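Local coordinates for putative lipoprotein (Bacteroides thetaiotaomicron, PDB 4Q1Z) that is of unknown function but, as a putative two-domain lipoprotein of the DUF4876 family, is probably anchored to a membrane by a lipid, at residues P59-V64 against S84-F90; L27-V32 against V44-N50; N76-G82 against E99-V105. The contacts are given in a common frame with arbitrary orientation. Numbering follows the deposited sequence.

Interaction 1. Residues P59-V64 against S84-F90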
# COMPACT_ATOMS: atom_id res chain seq x y z
N PRO A 59 4.18 43.67 10.59
CA PRO A 59 5.24 43.69 9.56
C PRO A 59 6.61 43.15 10.00
O PRO A 59 6.95 43.16 11.19
CB PRO A 59 5.34 45.17 9.18
CG PRO A 59 3.99 45.71 9.48
CD PRO A 59 3.59 45.01 10.75
N GLY A 60 7.36 42.66 9.02
CA GLY A 60 8.69 42.08 9.16
C GLY A 60 9.02 41.10 8.05
O GLY A 60 8.27 40.99 7.08
N ILE A 61 10.17 40.40 8.17
CA ILE A 61 10.54 39.41 7.16
C ILE A 61 10.27 38.02 7.75
O ILE A 61 10.78 37.68 8.82
CB ILE A 61 11.97 39.57 6.54
CG1 ILE A 61 13.12 39.41 7.56
CG2 ILE A 61 12.09 40.86 5.74
CD1 ILE A 61 13.89 38.08 7.40
N TYR A 62 9.40 37.24 7.08
CA TYR A 62 8.99 35.90 7.52
C TYR A 62 9.34 34.82 6.52
O TYR A 62 9.44 35.10 5.33
CB TYR A 62 7.46 35.86 7.73
CG TYR A 62 6.91 36.72 8.85
CD1 TYR A 62 6.51 38.04 8.62
CD2 TYR A 62 6.69 36.19 10.12
CE1 TYR A 62 5.97 38.82 9.63
CE2 TYR A 62 6.15 36.97 11.15
CZ TYR A 62 5.79 38.28 10.90
OH TYR A 62 5.24 39.05 11.89
N SER A 63 9.48 33.58 7.01
CA SER A 63 9.66 32.40 6.16
C SER A 63 8.26 31.75 6.05
O SER A 63 7.72 31.26 7.05
CB SER A 63 10.72 31.45 6.72
OG SER A 63 11.81 31.32 5.82
N VAL A 64 7.65 31.88 4.87
CA VAL A 64 6.28 31.43 4.61
C VAL A 64 6.31 30.03 3.99
O VAL A 64 7.02 29.81 3.01
CB VAL A 64 5.53 32.46 3.73
CG1 VAL A 64 4.06 32.10 3.57
CG2 VAL A 64 5.69 33.87 4.29
N SER A 84 8.37 30.40 0.56
CA SER A 84 8.90 31.71 0.20
C SER A 84 9.78 32.09 1.37
O SER A 84 9.27 32.30 2.48
CB SER A 84 7.77 32.71 -0.04
OG SER A 84 7.98 33.46 -1.23
N VAL A 85 11.10 32.03 1.17
CA VAL A 85 12.08 32.29 2.22
C VAL A 85 12.36 33.78 2.32
O VAL A 85 12.62 34.44 1.31
CB VAL A 85 13.38 31.47 2.06
CG1 VAL A 85 14.21 31.50 3.34
CG2 VAL A 85 13.07 30.03 1.65
N ASN A 86 12.27 34.30 3.57
CA ASN A 86 12.52 35.68 4.00
C ASN A 86 11.84 36.71 3.06
O ASN A 86 12.50 37.55 2.44
CB ASN A 86 14.03 35.94 4.15
CG ASN A 86 14.73 35.06 5.18
OD1 ASN A 86 14.11 34.30 5.95
ND2 ASN A 86 16.05 35.15 5.20
N ALA A 87 10.50 36.62 2.99
CA ALA A 87 9.66 37.53 2.21
C ALA A 87 9.58 38.90 2.92
O ALA A 87 9.58 38.94 4.15
CB ALA A 87 8.28 36.93 2.03
N ALA A 88 9.53 40.01 2.15
CA ALA A 88 9.47 41.37 2.71
C ALA A 88 8.03 41.81 2.92
O ALA A 88 7.40 42.38 2.02
CB ALA A 88 10.20 42.35 1.80
N LEU A 89 7.50 41.52 4.12
CA LEU A 89 6.12 41.84 4.50
C LEU A 89 6.10 43.13 5.32
O LEU A 89 6.43 43.10 6.51
CB LEU A 89 5.48 40.67 5.29
CG LEU A 89 5.37 39.31 4.60
CD1 LEU A 89 6.48 38.39 5.04
CD2 LEU A 89 4.08 38.64 4.97
N PHE A 90 5.76 44.27 4.69
CA PHE A 90 5.74 45.56 5.40
C PHE A 90 4.52 46.41 5.03
O PHE A 90 3.91 46.99 5.92
CB PHE A 90 7.03 46.35 5.14
CG PHE A 90 8.31 45.63 5.51
CD1 PHE A 90 8.68 45.48 6.84
CD2 PHE A 90 9.14 45.11 4.52
CE1 PHE A 90 9.86 44.82 7.18
CE2 PHE A 90 10.32 44.44 4.87
CZ PHE A 90 10.67 44.30 6.19

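Interaction 2. Residues L27-V32 against V44-N50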
# COMPACT_ATOMS: atom_id res chain seq x y z
N LEU A 27 -8.91 21.11 -1.76
CA LEU A 27 -7.70 21.48 -1.05
C LEU A 27 -7.94 21.08 0.43
O LEU A 27 -8.62 21.79 1.19
CB LEU A 27 -7.33 22.96 -1.24
CG LEU A 27 -6.91 23.37 -2.64
CD1 LEU A 27 -6.81 24.85 -2.74
CD2 LEU A 27 -5.60 22.73 -3.04
N LYS A 28 -7.45 19.87 0.78
CA LYS A 28 -7.61 19.21 2.09
C LYS A 28 -6.43 19.49 3.06
O LYS A 28 -5.26 19.31 2.69
CB LYS A 28 -7.77 17.70 1.85
CG LYS A 28 -7.85 16.87 3.12
CD LYS A 28 -7.83 15.37 2.82
CE LYS A 28 -7.62 14.55 4.07
NZ LYS A 28 -8.67 14.79 5.11
N ASP A 29 -6.75 19.92 4.30
CA ASP A 29 -5.82 20.19 5.42
C ASP A 29 -4.64 21.14 5.00
O ASP A 29 -3.53 21.09 5.56
CB ASP A 29 -5.29 18.84 6.01
CG ASP A 29 -6.36 17.80 6.41
OD1 ASP A 29 -7.43 18.21 6.95
OD2 ASP A 29 -6.10 16.58 6.24
N LEU A 30 -4.93 22.07 4.06
CA LEU A 30 -3.98 23.02 3.50
C LEU A 30 -3.80 24.23 4.41
O LEU A 30 -4.77 24.87 4.82
CB LEU A 30 -4.41 23.43 2.06
CG LEU A 30 -3.46 24.30 1.23
CD1 LEU A 30 -2.17 23.58 0.94
CD2 LEU A 30 -4.10 24.70 -0.07
N THR A 31 -2.54 24.55 4.73
CA THR A 31 -2.18 25.66 5.59
C THR A 31 -1.05 26.52 5.02
O THR A 31 -0.21 26.07 4.25
CB THR A 31 -1.77 25.16 6.98
OG1 THR A 31 -0.85 24.06 6.84
CG2 THR A 31 -2.98 24.78 7.85
N VAL A 32 -1.06 27.78 5.45
CA VAL A 32 -0.04 28.78 5.17
C VAL A 32 0.47 29.23 6.53
O VAL A 32 -0.27 29.86 7.28
CB VAL A 32 -0.54 29.96 4.27
CG1 VAL A 32 0.51 31.06 4.20
CG2 VAL A 32 -0.85 29.46 2.87
N VAL A 44 -0.53 30.73 11.58
CA VAL A 44 -1.01 29.61 10.76
C VAL A 44 -2.38 30.02 10.20
O VAL A 44 -3.21 30.56 10.92
CB VAL A 44 -1.02 28.20 11.44
CG1 VAL A 44 0.31 27.86 12.09
CG2 VAL A 44 -2.16 28.03 12.43
N LYS A 45 -2.59 29.83 8.89
CA LYS A 45 -3.84 30.22 8.24
C LYS A 45 -4.38 29.06 7.40
O LYS A 45 -3.64 28.46 6.64
CB LYS A 45 -3.60 31.47 7.38
CG LYS A 45 -4.82 32.03 6.66
CD LYS A 45 -5.57 33.08 7.45
CE LYS A 45 -6.77 33.58 6.69
NZ LYS A 45 -7.77 32.50 6.41
N GLU A 46 -5.68 28.75 7.55
CA GLU A 46 -6.37 27.71 6.80
C GLU A 46 -6.64 28.19 5.37
O GLU A 46 -6.97 29.37 5.18
CB GLU A 46 -7.68 27.31 7.48
CG GLU A 46 -7.62 25.99 8.21
CD GLU A 46 -8.96 25.28 8.18
OE1 GLU A 46 -9.77 25.50 9.11
OE2 GLU A 46 -9.21 24.54 7.21
N VAL A 47 -6.47 27.30 4.37
CA VAL A 47 -6.62 27.68 2.97
C VAL A 47 -7.53 26.67 2.24
O VAL A 47 -7.32 25.47 2.35
CB VAL A 47 -5.22 27.79 2.27
CG1 VAL A 47 -5.35 28.32 0.86
CG2 VAL A 47 -4.26 28.66 3.07
N THR A 48 -8.50 27.17 1.47
CA THR A 48 -9.38 26.32 0.67
C THR A 48 -9.37 26.71 -0.79
O THR A 48 -9.86 25.94 -1.61
CB THR A 48 -10.81 26.34 1.19
OG1 THR A 48 -11.22 27.69 1.41
CG2 THR A 48 -10.99 25.46 2.39
N ASP A 49 -8.80 27.88 -1.12
CA ASP A 49 -8.75 28.31 -2.51
C ASP A 49 -7.33 28.63 -2.95
O ASP A 49 -6.41 28.50 -2.15
CB ASP A 49 -9.68 29.51 -2.73
CG ASP A 49 -10.51 29.42 -3.99
OD1 ASP A 49 -10.13 28.62 -4.91
OD2 ASP A 49 -11.50 30.17 -4.10
N ASN A 50 -7.14 29.03 -4.23
CA ASN A 50 -5.85 29.41 -4.81
C ASN A 50 -5.29 30.71 -4.20
O ASN A 50 -4.09 30.93 -4.24
CB ASN A 50 -5.99 29.57 -6.31
CG ASN A 50 -5.91 28.26 -7.04
OD1 ASN A 50 -4.85 27.88 -7.56
ND2 ASN A 50 -7.02 27.53 -7.10

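Interaction 3. Residues N76-G82 against E99-V105. With PGE (triethylene glycol), chain H; PGE (triethylene glycol), chain I.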
# COMPACT_ATOMS: atom_id res chain seq x y z
N ASN A 76 -7.22 11.53 -7.63
CA ASN A 76 -5.79 11.29 -7.40
C ASN A 76 -5.38 12.17 -6.24
O ASN A 76 -5.79 13.32 -6.18
CB ASN A 76 -4.93 11.56 -8.62
CG ASN A 76 -5.20 10.65 -9.77
OD1 ASN A 76 -5.22 9.41 -9.64
ND2 ASN A 76 -5.43 11.25 -10.92
N GLU A 77 -4.63 11.63 -5.30
CA GLU A 77 -4.22 12.39 -4.14
C GLU A 77 -2.81 12.89 -4.33
O GLU A 77 -1.96 12.17 -4.86
CB GLU A 77 -4.33 11.54 -2.88
CG GLU A 77 -4.28 12.35 -1.60
CD GLU A 77 -3.98 11.56 -0.34
OE1 GLU A 77 -4.49 10.43 -0.21
OE2 GLU A 77 -3.22 12.08 0.51
N TYR A 78 -2.58 14.15 -3.91
CA TYR A 78 -1.30 14.82 -4.00
C TYR A 78 -0.92 15.46 -2.69
O TYR A 78 -1.73 16.17 -2.10
CB TYR A 78 -1.30 15.92 -5.10
CG TYR A 78 -1.68 15.45 -6.49
CD1 TYR A 78 -3.02 15.30 -6.84
CD2 TYR A 78 -0.72 15.22 -7.46
CE1 TYR A 78 -3.38 14.88 -8.12
CE2 TYR A 78 -1.07 14.82 -8.75
CZ TYR A 78 -2.40 14.64 -9.07
OH TYR A 78 -2.77 14.22 -10.33
N TYR A 79 0.34 15.29 -2.28
CA TYR A 79 0.88 16.01 -1.15
C TYR A 79 1.51 17.27 -1.76
O TYR A 79 2.40 17.18 -2.62
CB TYR A 79 1.86 15.17 -0.32
CG TYR A 79 2.46 15.95 0.83
CD1 TYR A 79 1.65 16.49 1.84
CD2 TYR A 79 3.82 16.22 0.89
CE1 TYR A 79 2.19 17.25 2.87
CE2 TYR A 79 4.37 16.97 1.92
CZ TYR A 79 3.55 17.50 2.90
OH TYR A 79 4.12 18.25 3.90
N ILE A 80 0.96 18.43 -1.42
CA ILE A 80 1.42 19.68 -2.03
C ILE A 80 2.24 20.47 -1.02
O ILE A 80 1.97 20.41 0.18
CB ILE A 80 0.22 20.46 -2.66
CG1 ILE A 80 -0.83 20.90 -1.60
CG2 ILE A 80 -0.43 19.60 -3.77
CD1 ILE A 80 -1.99 21.74 -2.10
N ASN A 81 3.30 21.13 -1.50
CA ASN A 81 4.23 21.87 -0.65
C ASN A 81 4.85 23.05 -1.39
O ASN A 81 5.04 23.00 -2.60
CB ASN A 81 5.35 20.93 -0.14
CG ASN A 81 5.65 21.06 1.34
OD1 ASN A 81 5.90 22.16 1.86
ND2 ASN A 81 5.65 19.94 2.05
N GLY A 82 5.17 24.09 -0.65
CA GLY A 82 5.78 25.29 -1.19
C GLY A 82 6.31 26.19 -0.10
O GLY A 82 5.96 26.01 1.06
N GLU A 99 5.02 29.34 -5.06
CA GLU A 99 4.92 28.24 -6.01
C GLU A 99 4.72 26.97 -5.22
O GLU A 99 5.54 26.66 -4.37
CB GLU A 99 6.17 28.17 -6.86
CG GLU A 99 6.05 27.28 -8.07
CD GLU A 99 7.34 27.32 -8.86
OE1 GLU A 99 7.81 28.44 -9.18
OE2 GLU A 99 7.92 26.23 -9.07
N VAL A 100 3.60 26.28 -5.46
CA VAL A 100 3.21 25.08 -4.71
C VAL A 100 3.24 23.88 -5.66
O VAL A 100 2.44 23.80 -6.59
CB VAL A 100 1.81 25.27 -4.03
CG1 VAL A 100 1.37 24.00 -3.31
CG2 VAL A 100 1.83 26.46 -3.07
N GLN A 101 4.17 22.95 -5.42
CA GLN A 101 4.30 21.77 -6.29
C GLN A 101 3.69 20.56 -5.61
O GLN A 101 3.59 20.52 -4.39
CB GLN A 101 5.76 21.54 -6.67
CG GLN A 101 6.37 22.74 -7.46
CD GLN A 101 7.11 22.35 -8.73
OE1 GLN A 101 6.84 21.31 -9.37
NE2 GLN A 101 8.06 23.20 -9.13
N GLY A 102 3.19 19.63 -6.41
CA GLY A 102 2.54 18.43 -5.90
C GLY A 102 3.25 17.11 -6.15
O GLY A 102 3.96 16.92 -7.14
N LEU A 103 3.03 16.17 -5.23
CA LEU A 103 3.57 14.82 -5.27
C LEU A 103 2.41 13.84 -5.37
O LEU A 103 1.62 13.80 -4.43
CB LEU A 103 4.41 14.58 -3.98
CG LEU A 103 4.84 13.10 -3.67
CD1 LEU A 103 5.79 12.55 -4.73
CD2 LEU A 103 5.48 13.00 -2.30
N LYS A 104 2.27 13.06 -6.45
CA LYS A 104 1.17 12.07 -6.51
C LYS A 104 1.40 11.00 -5.42
O LYS A 104 2.49 10.44 -5.32
CB LYS A 104 0.97 11.41 -7.90
CG LYS A 104 -0.36 10.62 -8.00
CD LYS A 104 -0.64 10.17 -9.42
CE LYS A 104 -1.84 9.27 -9.54
NZ LYS A 104 -2.06 8.84 -10.95
N VAL A 105 0.38 10.79 -4.58
CA VAL A 105 0.42 9.88 -3.44
C VAL A 105 -0.63 8.77 -3.58
O VAL A 105 -1.84 9.07 -3.64
CB VAL A 105 0.23 10.65 -2.10
CG1 VAL A 105 -0.03 9.70 -0.94
CG2 VAL A 105 1.41 11.56 -1.80
C1 PGE H . 0.22 12.48 -12.69
O1 PGE H . 1.25 11.60 -12.24
C2 PGE H . -1.11 11.80 -12.72
O2 PGE H . -1.98 12.44 -13.65
C3 PGE H . -3.36 12.39 -13.29
C4 PGE H . -4.15 11.39 -14.12
O4 PGE H . -3.79 7.49 -12.68
C6 PGE H . -5.03 8.01 -13.16
C5 PGE H . -4.85 9.11 -14.17
O3 PGE H . -3.90 10.05 -13.70
C1 PGE I . -3.98 6.64 -7.72
O1 PGE I . -5.20 6.97 -8.39
C2 PGE I . -3.35 5.36 -8.23
O2 PGE I . -2.04 5.21 -7.69
C3 PGE I . -1.05 4.94 -8.68
C4 PGE I . -0.06 6.07 -8.79
O4 PGE I . 0.83 8.61 -12.33
C6 PGE I . 1.41 7.61 -11.48
C5 PGE I . 0.41 6.58 -11.08
O3 PGE I . 0.82 5.91 -9.90
O HOH W 1 -3.83 8.86 -5.43

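Interaction 1. Residues P59-V64 against S84-F90
Six backbone hydrogen bonds, one of them weak, hold the two strands antiparallel. G60 N reaches L89 O at 2.7 Å and L89 N returns to G60 O at 3.1 Å. V64 and S84 bond reciprocally, both N-to-O distances being 2.9 Å. Between them A87 N donates to Y62 O (3.0 Å), while Y62 N to A87 O, at 3.4 Å, is weak. The register slips by one residue between Y62 and V64, a beta bulge: V85 and N86 together face S63, and N86 has the left-handed phi/psi of 46/61°. Packing follows the two faces. Y62 CD1 meets L89 CD1 at 3.6 Å, the methyl near the plane at the ring edge, and Y62 OH bonds to I58 O. I61 CG2 touches F90 CZ at 3.7 Å; G60 O lies over one face of that ring. The chemistry implies a hairpin pairing fixed by main-chain bonds, in which Y62, V64 and L89 are buried while I61 and A88 on the other face are exposed.

Interaction 2. Residues L27-V32 against V44-N50
The two segments pair strand 24-35 with the outermost strand 43-46 of a seven-stranded sheet as a beta hairpin, with the short strand axes 4.7 Å apart and 141° between their directions. At the start, L27 directs its CB toward the partner, and its CD1 lies 3.4 Å from T48 O and 3.7 Å from D49 O, so the leucine packs against the backbone where 44-50 has left the strand. K28 and D29 point away; K28 NZ is 3.3 Å from D29 OD2 in a salt bridge and forms another with D140. D29, with phi/psi of 51/32°, is where the chain turns a corner within 24-35. Past it the ladder begins: L30 O accepts from V47 N at 3.0 Å, and L30 CD2 packs on V47 CG1 at 3.9 Å. T31 and E46 form a non-hydrogen-bonded pair, CA to CA 4.8 Å, in which T31 CA approaches K45 O at 3.3 Å as a CA-H...O contact; the T31 hydroxyl is bonded to S67 O in the neighbouring strand 60-72. V32 and K45 make the reciprocal pair, V32 N to K45 O 2.9 Å and K45 N to V32 O 2.8 Å. V32 is buried, its side chain touching V64 and V66 of strand 60-72, and its CG2 lies 3.5 Å from V47 CG2.

Interaction 3. Residues N76-G82 against E99-V105
Two triethylene glycol molecules, probably left from the crystallisation liquor, gather at one end of this strand pair. K104 NZ donates to O4 of the chain H molecule at 2.8 Å and to O4 of the chain I molecule at 3.2 Å, while N76 OD1 accepts from O1 of the latter at 2.7 Å. Nearby, V105 N reaches E77 O directly at 2.7 Å, nearly linear at 175°, but a water takes the place of the return bond, accepting from E77 N at 2.9 Å and donating to V105 O at 2.7 Å. Regular two-way bonding is confined to Y79 with L103, each N to O distance 2.9 Å, and N81 with Q101, at 3.0 Å. In the intervening non-hydrogen-bonded pairs, Y78 CA comes within 3.1 Å of L103 O and I80 CA within 3.3 Å of Q101 O. The I80-G102 pair closes to 4.2 Å between CA atoms, with G102 CA 3.8 Å from I80 CG2. On the I80 face, I80 CB packs on V100 CG1 at 3.8 Å; on the other, Y79 CB meets V105 CG2 at 3.9 Å, and the Y79 hydroxyl bonds to S67. With 149° between the strand directions, this is the twisted antiparallel ladder of a beta hairpin, here strands 77-89 and 95-105 inside a mixed seven-stranded sheet.

How the interactions relate
All three contacts are strand pairings in one mixed seven-stranded sheet near the N-terminus. Interaction 2 closes before the other two open, whereas interactions 1 and 3 alternate along the chain and share strand 77-89. The centres of interactions 1 and 2 lie about 18 Å apart, those of interactions 1 and 3 about 23 Å, and those of interactions 2 and 3 about 13 Å. Side chains join interaction 2 to each of the others: V64 CG1 meets V32 CG1 at 3.8 Å, and L30 CD1 meets I80 CD1 at 3.6 Å, whereas interactions 1 and 3 merely adjoin in sequence. Hairpin ladders join strands consecutive in the chain, and apolar packing ties 24-35 to 60-72 and 77-89, making one domain.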